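Local atomic coordinates of ubiquitin and WLM domain-containing metalloprotease SPCC1442.07c (PDB entry 5JIG), a protein that is a zinc-dependent endopeptidase of the WLM family that probably cleaves proteins crosslinked to DNA, with DNA bringing protease and substrate together. Residues T90-N102 and F111-D123. Numbering follows the deposited sequence.
Sequences TVKSTLIHELTHN and FWELFRQLTKEAD. With NI (nickel (II) ion), chain B.
The Phe111 ring lies against one face of each of the two metal-binding histidines of the HExxH motif. Its CZ sits over the centre of the His97 ring, 3.5 Å above the plane, in an edge-to-face pair with planes at 61°, while CE1 lies over His101, 3.4 Å from His101 CE1. Over one face of Phe111 itself lies the Thr100 methyl, a CH-pi contact with CG2 3.6 Å from the ring centroid; His97 CG and Trp112 CG lie at its edge, and Phe111 CD2 sits over one Trp112 face. With CG anti to the backbone N (chi1 178°), the Phe111 ring is carried across to the histidines, whose NE2 atoms both bind nickel; His107 and waters share the ion, which occupies the catalytic zinc site, and His101 ND1 bonds His104 O. Replacing Phe111 by alanine is likely to leave one face of each imidazole without its support. Phe115 is gripped differently: Thr119 OG1 and Trp112 CZ3 lie over its opposite faces, His97 N and Ser93 OG at its edge, and its side chain is a knob among Ser93, Ile96, His97 and Thr100. Thr100 OG1 turns back to Ile96 O (2.8 Å), whose other face takes Thr100 N. Farther along, Ile96 CD1 packs on Ala122 CB at 3.7 Å. There the extended Lys92 chain brings NZ to Ala122 O (3.0 Å), above the carbonyl plane; NZ also salt-bridges Asp30, and a water links it to Asp123 OD2. The axes of segments 90-100 and 111-122 come within 9.4 Å, their directions 132° apart; helix 31-40 touches Ile96 and Glu121, and Leu95 and Leu99 rest on strand 72-76.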
ATOM      1  N   THR A  90      10.500  -1.621   1.166  1.00  7.72           N
ATOM      2  CA  THR A  90      10.150  -0.509   1.988  1.00  7.63           C
ATOM      3  C   THR A  90       8.751   0.015   1.687  1.00  5.83           C
ATOM      4  O   THR A  90       7.971   0.300   2.601  1.00  6.61           O
ATOM      5  CB  THR A  90      11.227   0.595   1.840  1.00  9.70           C
ATOM      6  OG1 THR A  90      12.525   0.011   2.170  1.00 13.12           O
ATOM      7  CG2 THR A  90      10.988   1.790   2.689  1.00 10.86           C
ATOM      8  N   VAL A  91       8.437   0.147   0.404  1.00  5.59           N
ATOM      9  CA  VAL A  91       7.098   0.630   0.029  1.00  5.36           C
ATOM     10  C   VAL A  91       6.013  -0.340   0.398  1.00  5.07           C
ATOM     11  O   VAL A  91       4.948   0.070   0.896  1.00  5.21           O
ATOM     12  CB  VAL A  91       7.083   1.018  -1.466  1.00  5.80           C
ATOM     13  CG1 VAL A  91       5.653   1.381  -1.907  1.00  6.90           C
ATOM     14  CG2 VAL A  91       8.035   2.189  -1.716  1.00  6.71           C
ATOM     15  N   LYS A  92       6.238  -1.634   0.210  1.00  4.94           N
ATOM     16  CA  LYS A  92       5.259  -2.626   0.649  1.00  5.18           C
ATOM     17  C   LYS A  92       4.973  -2.492   2.141  1.00  4.71           C
ATOM     18  O   LYS A  92       3.822  -2.585   2.564  1.00  5.17           O
ATOM     19  CB  LYS A  92       5.726  -4.032   0.266  1.00  5.80           C
ATOM     20  CG  LYS A  92       4.808  -5.134   0.777  1.00  6.10           C
ATOM     21  CD  LYS A  92       5.200  -6.498   0.295  1.00  7.54           C
ATOM     22  CE  LYS A  92       4.434  -7.593   0.969  1.00  8.15           C
ATOM     23  NZ  LYS A  92       4.621  -8.917   0.378  1.00 10.45           N
ATOM     24  N   SER A  93       6.007  -2.318   2.937  1.00  5.20           N
ATOM     25  CA  SER A  93       5.802  -2.165   4.364  1.00  5.38           C
ATOM     26  C   SER A  93       5.067  -0.878   4.701  1.00  5.04           C
ATOM     27  O   SER A  93       4.214  -0.869   5.594  1.00  5.69           O
ATOM     28  CB  SER A  93       7.153  -2.207   5.089  1.00  5.65           C
ATOM     29  OG  SER A  93       6.960  -2.134   6.487  1.00  6.96           O
ATOM     30  N   THR A  94       5.342   0.214   4.004  1.00  4.88           N
ATOM     31  CA  THR A  94       4.551   1.425   4.145  1.00  5.09           C
ATOM     32  C   THR A  94       3.080   1.176   3.789  1.00  4.70           C
ATOM     33  O   THR A  94       2.182   1.631   4.492  1.00  4.96           O
ATOM     34  CB  THR A  94       5.131   2.580   3.349  1.00  5.65           C
ATOM     35  OG1 THR A  94       6.426   2.885   3.855  1.00  8.29           O
ATOM     36  CG2 THR A  94       4.245   3.808   3.351  1.00  6.58           C
ATOM     37  N   LEU A  95       2.824   0.410   2.751  1.00  4.61           N
ATOM     38  CA  LEU A  95       1.431   0.072   2.403  1.00  4.68           C
ATOM     39  C   LEU A  95       0.758  -0.686   3.530  1.00  4.57           C
ATOM     40  O   LEU A  95      -0.405  -0.436   3.860  1.00  5.14           O
ATOM     41  CB  LEU A  95       1.370  -0.683   1.088  1.00  4.78           C
ATOM     42  CG  LEU A  95      -0.039  -1.119   0.645  1.00  5.38           C
ATOM     43  CD1 LEU A  95      -1.032   0.031   0.601  1.00  5.55           C
ATOM     44  CD2 LEU A  95       0.051  -1.821  -0.701  1.00  5.35           C
ATOM     45  N   ILE A  96       1.465  -1.655   4.145  1.00  4.80           N
ATOM     46  CA  ILE A  96       0.889  -2.375   5.282  1.00  5.16           C
ATOM     47  C   ILE A  96       0.603  -1.433   6.437  1.00  4.95           C
ATOM     48  O   ILE A  96      -0.436  -1.568   7.088  1.00  5.36           O
ATOM     49  CB  ILE A  96       1.782  -3.587   5.652  1.00  5.58           C
ATOM     50  CG1 ILE A  96       1.848  -4.559   4.476  1.00  5.91           C
ATOM     51  CG2 ILE A  96       1.286  -4.222   6.916  1.00  6.62           C
ATOM     52  CD1 ILE A  96       2.772  -5.737   4.647  1.00  8.75           C
ATOM     53  N   HIS A  97       1.499  -0.479   6.695  1.00  5.13           N
ATOM     54  CA  HIS A  97       1.254   0.542   7.687  1.00  5.22           C
ATOM     55  C   HIS A  97      -0.050   1.283   7.358  1.00  4.90           C
ATOM     56  O   HIS A  97      -0.929   1.438   8.236  1.00  5.29           O
ATOM     57  CB  HIS A  97       2.465   1.494   7.722  1.00  5.65           C
ATOM     58  CG  HIS A  97       2.288   2.655   8.628  1.00  6.09           C
ATOM     59  ND1 HIS A  97       3.124   2.888   9.700  1.00  7.15           N
ATOM     60  CD2 HIS A  97       1.415   3.690   8.640  1.00  6.77           C
ATOM     61  CE1 HIS A  97       2.745   4.016  10.282  1.00  7.64           C
ATOM     62  NE2 HIS A  97       1.697   4.528   9.688  1.00  7.21           N
ATOM     63  N   GLU A  98      -0.190   1.760   6.127  1.00  4.87           N
ATOM     64  CA  GLU A  98      -1.404   2.477   5.775  1.00  4.66           C
ATOM     65  C   GLU A  98      -2.651   1.601   5.899  1.00  4.86           C
ATOM     66  O   GLU A  98      -3.686   2.091   6.386  1.00  5.52           O
ATOM     67  CB  GLU A  98      -1.333   3.123   4.405  1.00  5.11           C
ATOM     68  CG  GLU A  98      -0.118   4.018   4.145  1.00  5.93           C
ATOM     69  CD  GLU A  98       0.263   4.957   5.158  1.00  7.06           C
ATOM     70  OE1 GLU A  98      -0.578   5.339   5.987  1.00  8.08           O
ATOM     71  OE2 GLU A  98       1.465   5.353   5.103  1.00  9.11           O
ATOM     72  N   LEU A  99      -2.589   0.362   5.506  1.00  4.71           N
ATOM     73  CA  LEU A  99      -3.742  -0.522   5.673  1.00  5.36           C
ATOM     74  C   LEU A  99      -4.124  -0.684   7.141  1.00  5.30           C
ATOM     75  O   LEU A  99      -5.305  -0.791   7.471  1.00  5.94           O
ATOM     76  CB  LEU A  99      -3.464  -1.876   5.045  1.00  5.41           C
ATOM     77  CG  LEU A  99      -3.474  -1.891   3.506  1.00  5.59           C
ATOM     78  CD1 LEU A  99      -2.913  -3.199   3.009  1.00  6.33           C
ATOM     79  CD2 LEU A  99      -4.883  -1.690   2.942  1.00  6.26           C
ATOM     80  N   THR A 100      -3.124  -0.722   8.037  1.00  5.52           N
ATOM     81  CA  THR A 100      -3.385  -0.839   9.453  1.00  5.70           C
ATOM     82  C   THR A 100      -4.241   0.309   9.952  1.00  6.07           C
ATOM     83  O   THR A 100      -5.076   0.167  10.853  1.00  7.08           O
ATOM     84  CB  THR A 100      -2.036  -0.927  10.219  1.00  6.39           C
ATOM     85  OG1 THR A 100      -1.259  -2.004   9.749  1.00  7.00           O
ATOM     86  CG2 THR A 100      -2.265  -1.197  11.687  1.00  7.69           C
ATOM     87  N   HIS A 101      -4.071   1.502   9.369  1.00  5.99           N
ATOM     88  CA  HIS A 101      -4.870   2.667   9.662  1.00  7.11           C
ATOM     89  C   HIS A 101      -6.336   2.536   9.200  1.00  7.19           C
ATOM     90  O   HIS A 101      -7.161   3.386   9.551  1.00  8.60           O
ATOM     91  CB  HIS A 101      -4.294   3.937   9.063  1.00  6.67           C
ATOM     92  CG  HIS A 101      -3.071   4.475   9.771  1.00  6.76           C
ATOM     93  ND1 HIS A 101      -3.062   4.814  11.099  1.00  7.91           N
ATOM     94  CD2 HIS A 101      -1.882   4.873   9.269  1.00  7.02           C
ATOM     95  CE1 HIS A 101      -1.883   5.357  11.371  1.00  7.81           C
ATOM     96  NE2 HIS A 101      -1.142   5.433  10.291  1.00  7.37           N
ATOM     97  N   ASN A 102      -6.702   1.482   8.485  1.00  6.59           N
ATOM     98  CA  ASN A 102      -8.124   1.194   8.281  1.00  8.00           C
ATOM     99  C   ASN A 102      -8.814   0.933   9.602  1.00  8.54           C
ATOM    100  O   ASN A 102     -10.035   1.143   9.698  1.00 11.38           O
ATOM    101  CB  ASN A 102      -8.335   0.028   7.363  1.00  7.35           C
ATOM    102  CG  ASN A 102      -8.001   0.318   5.908  1.00  7.81           C
ATOM    103  OD1 ASN A 102      -7.774   1.457   5.518  1.00 10.04           O
ATOM    104  ND2 ASN A 102      -7.991  -0.710   5.077  1.00  9.53           N
ATOM    105  N   PHE A 111      -2.256  -0.650  17.123  1.00 10.81           N
ATOM    106  CA  PHE A 111      -1.746  -0.432  15.746  1.00  9.30           C
ATOM    107  C   PHE A 111      -0.589  -1.312  15.468  1.00  8.46           C
ATOM    108  O   PHE A 111      -0.564  -2.048  14.494  1.00  8.29           O
ATOM    109  CB  PHE A 111      -1.416   1.059  15.568  1.00  9.62           C
ATOM    110  CG  PHE A 111      -0.825   1.385  14.183  1.00  8.25           C
ATOM    111  CD1 PHE A 111      -1.604   1.902  13.164  1.00  8.40           C
ATOM    112  CD2 PHE A 111       0.536   1.150  13.900  1.00  8.77           C
ATOM    113  CE1 PHE A 111      -1.070   2.088  11.886  1.00  7.69           C
ATOM    114  CE2 PHE A 111       1.065   1.338  12.636  1.00  7.84           C
ATOM    115  CZ  PHE A 111       0.250   1.801  11.640  1.00  7.10           C
ATOM    116  N   TRP A 112       0.463  -1.260  16.345  1.00  8.41           N
ATOM    117  CA  TRP A 112       1.667  -1.994  16.016  1.00  8.15           C
ATOM    118  C   TRP A 112       1.481  -3.505  16.140  1.00  7.49           C
ATOM    119  O   TRP A 112       2.114  -4.264  15.394  1.00  8.31           O
ATOM    120  CB  TRP A 112       2.854  -1.471  16.814  1.00  9.48           C
ATOM    121  CG  TRP A 112       3.272  -0.103  16.400  1.00  8.84           C
ATOM    122  CD1 TRP A 112       3.191   1.046  17.138  1.00 10.37           C
ATOM    123  CD2 TRP A 112       3.804   0.276  15.131  1.00  8.16           C
ATOM    124  NE1 TRP A 112       3.620   2.110  16.415  1.00  9.94           N
ATOM    125  CE2 TRP A 112       4.023   1.672  15.184  1.00  8.66           C
ATOM    126  CE3 TRP A 112       4.158  -0.410  13.956  1.00  7.75           C
ATOM    127  CZ2 TRP A 112       4.565   2.366  14.106  1.00  8.99           C
ATOM    128  CZ3 TRP A 112       4.686   0.301  12.899  1.00  8.80           C
ATOM    129  CH2 TRP A 112       4.871   1.652  12.975  1.00  8.64           C
ATOM    130  N   GLU A 113       0.599  -3.975  17.035  1.00  9.26           N
ATOM    131  CA  GLU A 113       0.304  -5.375  17.097  1.00  9.75           C
ATOM    132  C   GLU A 113      -0.285  -5.877  15.743  1.00  8.91           C
ATOM    133  O   GLU A 113       0.165  -6.882  15.184  1.00 10.22           O
ATOM    134  CB  GLU A 113      -0.658  -5.643  18.264  1.00 11.90           C
ATOM    135  CG  GLU A 113      -1.102  -7.066  18.383  1.00 15.01           C
ATOM    136  CD  GLU A 113      -2.146  -7.274  19.487  1.00 17.62           C
ATOM    137  OE1 GLU A 113      -1.933  -8.083  20.328  1.00 25.79           O
ATOM    138  OE2 GLU A 113      -3.148  -6.511  19.566  1.00 24.96           O
ATOM    139  N   LEU A 114      -1.290  -5.165  15.260  1.00  8.56           N
ATOM    140  CA  LEU A 114      -1.883  -5.540  13.997  1.00  8.65           C
ATOM    141  C   LEU A 114      -0.875  -5.391  12.848  1.00  7.83           C
ATOM    142  O   LEU A 114      -0.784  -6.266  12.018  1.00  8.52           O
ATOM    143  CB  LEU A 114      -3.123  -4.705  13.718  1.00  9.09           C
ATOM    144  CG  LEU A 114      -3.869  -5.143  12.432  1.00  9.54           C
ATOM    145  CD1 LEU A 114      -4.282  -6.562  12.387  1.00 11.03           C
ATOM    146  CD2 LEU A 114      -5.049  -4.198  12.180  1.00 10.73           C
ATOM    147  N   PHE A 115      -0.083  -4.319  12.841  1.00  7.68           N
ATOM    148  CA  PHE A 115       0.941  -4.160  11.827  1.00  6.80           C
ATOM    149  C   PHE A 115       1.872  -5.357  11.783  1.00  6.69           C
ATOM    150  O   PHE A 115       2.215  -5.858  10.728  1.00  6.98           O
ATOM    151  CB  PHE A 115       1.718  -2.870  12.081  1.00  7.29           C
ATOM    152  CG  PHE A 115       2.873  -2.696  11.134  1.00  6.39           C
ATOM    153  CD1 PHE A 115       2.705  -2.162   9.879  1.00  6.79           C
ATOM    154  CD2 PHE A 115       4.169  -3.053  11.496  1.00  6.64           C
ATOM    155  CE1 PHE A 115       3.762  -2.006   9.010  1.00  7.69           C
ATOM    156  CE2 PHE A 115       5.225  -2.894  10.632  1.00  6.99           C
ATOM    157  CZ  PHE A 115       5.021  -2.355   9.388  1.00  7.65           C
ATOM    158  N   ARG A 116       2.338  -5.828  12.963  1.00  7.10           N
ATOM    159  CA  ARG A 116       3.231  -6.978  12.963  1.00  7.46           C
ATOM    160  C   ARG A 116       2.541  -8.251  12.426  1.00  7.32           C
ATOM    161  O   ARG A 116       3.130  -9.051  11.710  1.00  8.23           O
ATOM    162  CB  ARG A 116       3.766  -7.237  14.379  1.00  8.28           C
ATOM    163  CG  ARG A 116       4.818  -6.240  14.864  1.00  8.07           C
ATOM    164  CD  ARG A 116       5.475  -6.719  16.137  1.00  9.17           C
ATOM    165  NE  ARG A 116       4.527  -6.874  17.232  1.00 10.35           N
ATOM    166  CZ  ARG A 116       4.133  -5.922  18.042  1.00  9.40           C
ATOM    167  NH1 ARG A 116       3.135  -6.173  18.890  1.00 12.74           N
ATOM    168  NH2 ARG A 116       4.659  -4.743  18.026  1.00  9.30           N
ATOM    169  N   GLN A 117       1.272  -8.412  12.806  1.00  8.03           N
ATOM    170  CA  GLN A 117       0.535  -9.608  12.341  1.00  9.38           C
ATOM    171  C   GLN A 117       0.331  -9.579  10.830  1.00  8.42           C
ATOM    172  O   GLN A 117       0.461 -10.603  10.155  1.00  9.16           O
ATOM    173  CB  GLN A 117      -0.805  -9.632  13.065  1.00 10.92           C
ATOM    174  CG  GLN A 117      -0.628  -9.984  14.530  1.00 12.21           C
ATOM    175  CD  GLN A 117      -1.856  -9.668  15.351  1.00 17.23           C
ATOM    176  OE1 GLN A 117      -2.622  -8.792  15.104  1.00 16.34           O
ATOM    177  NE2 GLN A 117      -1.872 -10.207  16.498  1.00 29.31           N
ATOM    178  N   LEU A 118      -0.018  -8.408  10.327  1.00  8.26           N
ATOM    179  CA  LEU A 118      -0.193  -8.256   8.864  1.00  7.79           C
ATOM    180  C   LEU A 118       1.111  -8.438   8.115  1.00  7.39           C
ATOM    181  O   LEU A 118       1.170  -9.050   7.061  1.00  7.64           O
ATOM    182  CB  LEU A 118      -0.797  -6.888   8.544  1.00  7.19           C
ATOM    183  CG  LEU A 118      -2.173  -6.581   9.117  1.00  8.52           C
ATOM    184  CD1 LEU A 118      -2.488  -5.101   8.831  1.00  9.91           C
ATOM    185  CD2 LEU A 118      -3.261  -7.412   8.549  1.00 10.27           C
ATOM    186  N   THR A 119       2.200  -7.918   8.693  1.00  7.39           N
ATOM    187  CA  THR A 119       3.531  -8.057   8.099  1.00  7.34           C
ATOM    188  C   THR A 119       3.898  -9.556   7.980  1.00  8.39           C
ATOM    189  O   THR A 119       4.391  -9.990   6.972  1.00  9.43           O
ATOM    190  CB  THR A 119       4.530  -7.288   8.948  1.00  7.76           C
ATOM    191  OG1 THR A 119       4.305  -5.887   8.760  1.00  7.60           O
ATOM    192  CG2 THR A 119       5.965  -7.590   8.536  1.00  8.80           C
ATOM    193  N   LYS A 120       3.666 -10.269   9.088  1.00  9.22           N
ATOM    194  CA  LYS A 120       3.986 -11.707   9.056  1.00  9.83           C
ATOM    195  C   LYS A 120       3.145 -12.435   8.001  1.00  9.45           C
ATOM    196  O   LYS A 120       3.669 -13.224   7.197  1.00 11.28           O
ATOM    197  CB  LYS A 120       3.727 -12.280  10.450  1.00 10.81           C
ATOM    198  CG  LYS A 120       3.847 -13.757  10.632  1.00 13.67           C
ATOM    199  CD  LYS A 120       3.734 -14.233  12.081  1.00 18.38           C
ATOM    200  CE  LYS A 120       3.790 -15.720  12.261  1.00 25.11           C
ATOM    201  NZ  LYS A 120       3.647 -16.005  13.695  1.00 32.67           N
ATOM    202  N   GLU A 121       1.847 -12.139   7.952  1.00  8.90           N
ATOM    203  CA  GLU A 121       1.013 -12.764   6.949  1.00  7.98           C
ATOM    204  C   GLU A 121       1.496 -12.483   5.531  1.00  7.46           C
ATOM    205  O   GLU A 121       1.558 -13.350   4.700  1.00  8.99           O
ATOM    206  CB  GLU A 121      -0.400 -12.259   7.149  1.00  9.14           C
ATOM    207  CG  GLU A 121      -1.426 -12.969   6.263  1.00  8.70           C
ATOM    208  CD  GLU A 121      -1.988 -14.211   6.903  1.00  9.64           C
ATOM    209  OE1 GLU A 121      -2.702 -14.074   7.902  1.00 11.45           O
ATOM    210  OE2 GLU A 121      -1.714 -15.361   6.409  1.00 12.97           O
ATOM    211  N   ALA A 122       1.784 -11.232   5.280  1.00  7.87           N
ATOM    212  CA  ALA A 122       2.135 -10.794   3.924  1.00  8.26           C
ATOM    213  C   ALA A 122       3.524 -11.195   3.474  1.00  8.90           C
ATOM    214  O   ALA A 122       3.821 -11.083   2.284  1.00 10.51           O
ATOM    215  CB  ALA A 122       1.987  -9.280   3.842  1.00  8.38           C
ATOM    216  N   ASP A 123       4.369 -11.597   4.413  1.00  9.02           N
ATOM    217  CA  ASP A 123       5.746 -12.014   4.105  1.00 10.17           C
ATOM    218  C   ASP A 123       5.892 -13.547   4.087  1.00 10.90           C
ATOM    219  O   ASP A 123       7.009 -14.048   4.023  1.00 11.44           O
ATOM    220  CB  ASP A 123       6.743 -11.437   5.105  1.00 13.30           C
ATOM    221  CG  ASP A 123       8.180 -11.607   4.645  1.00 15.90           C
ATOM    222  OD1 ASP A 123       9.056 -11.993   5.460  1.00 22.10           O
ATOM    223  OD2 ASP A 123       8.461 -11.350   3.427  1.00 19.38           O
TER
HETATM  224 NI    NI B 201       0.721   6.313  10.065  1.00  8.23          NI
HETATM  225  O   HOH W   1       6.811  -9.254   2.562  1.00 16.63           O
HETATM  226  O   HOH W   2       6.060  -4.562   7.087  1.00 18.36           O
HETATM  227  O   HOH W   3      -0.109   8.277  10.172  1.00 13.65           O
HETATM  228  O   HOH W   4       2.541   7.376   9.533  1.00 12.46           O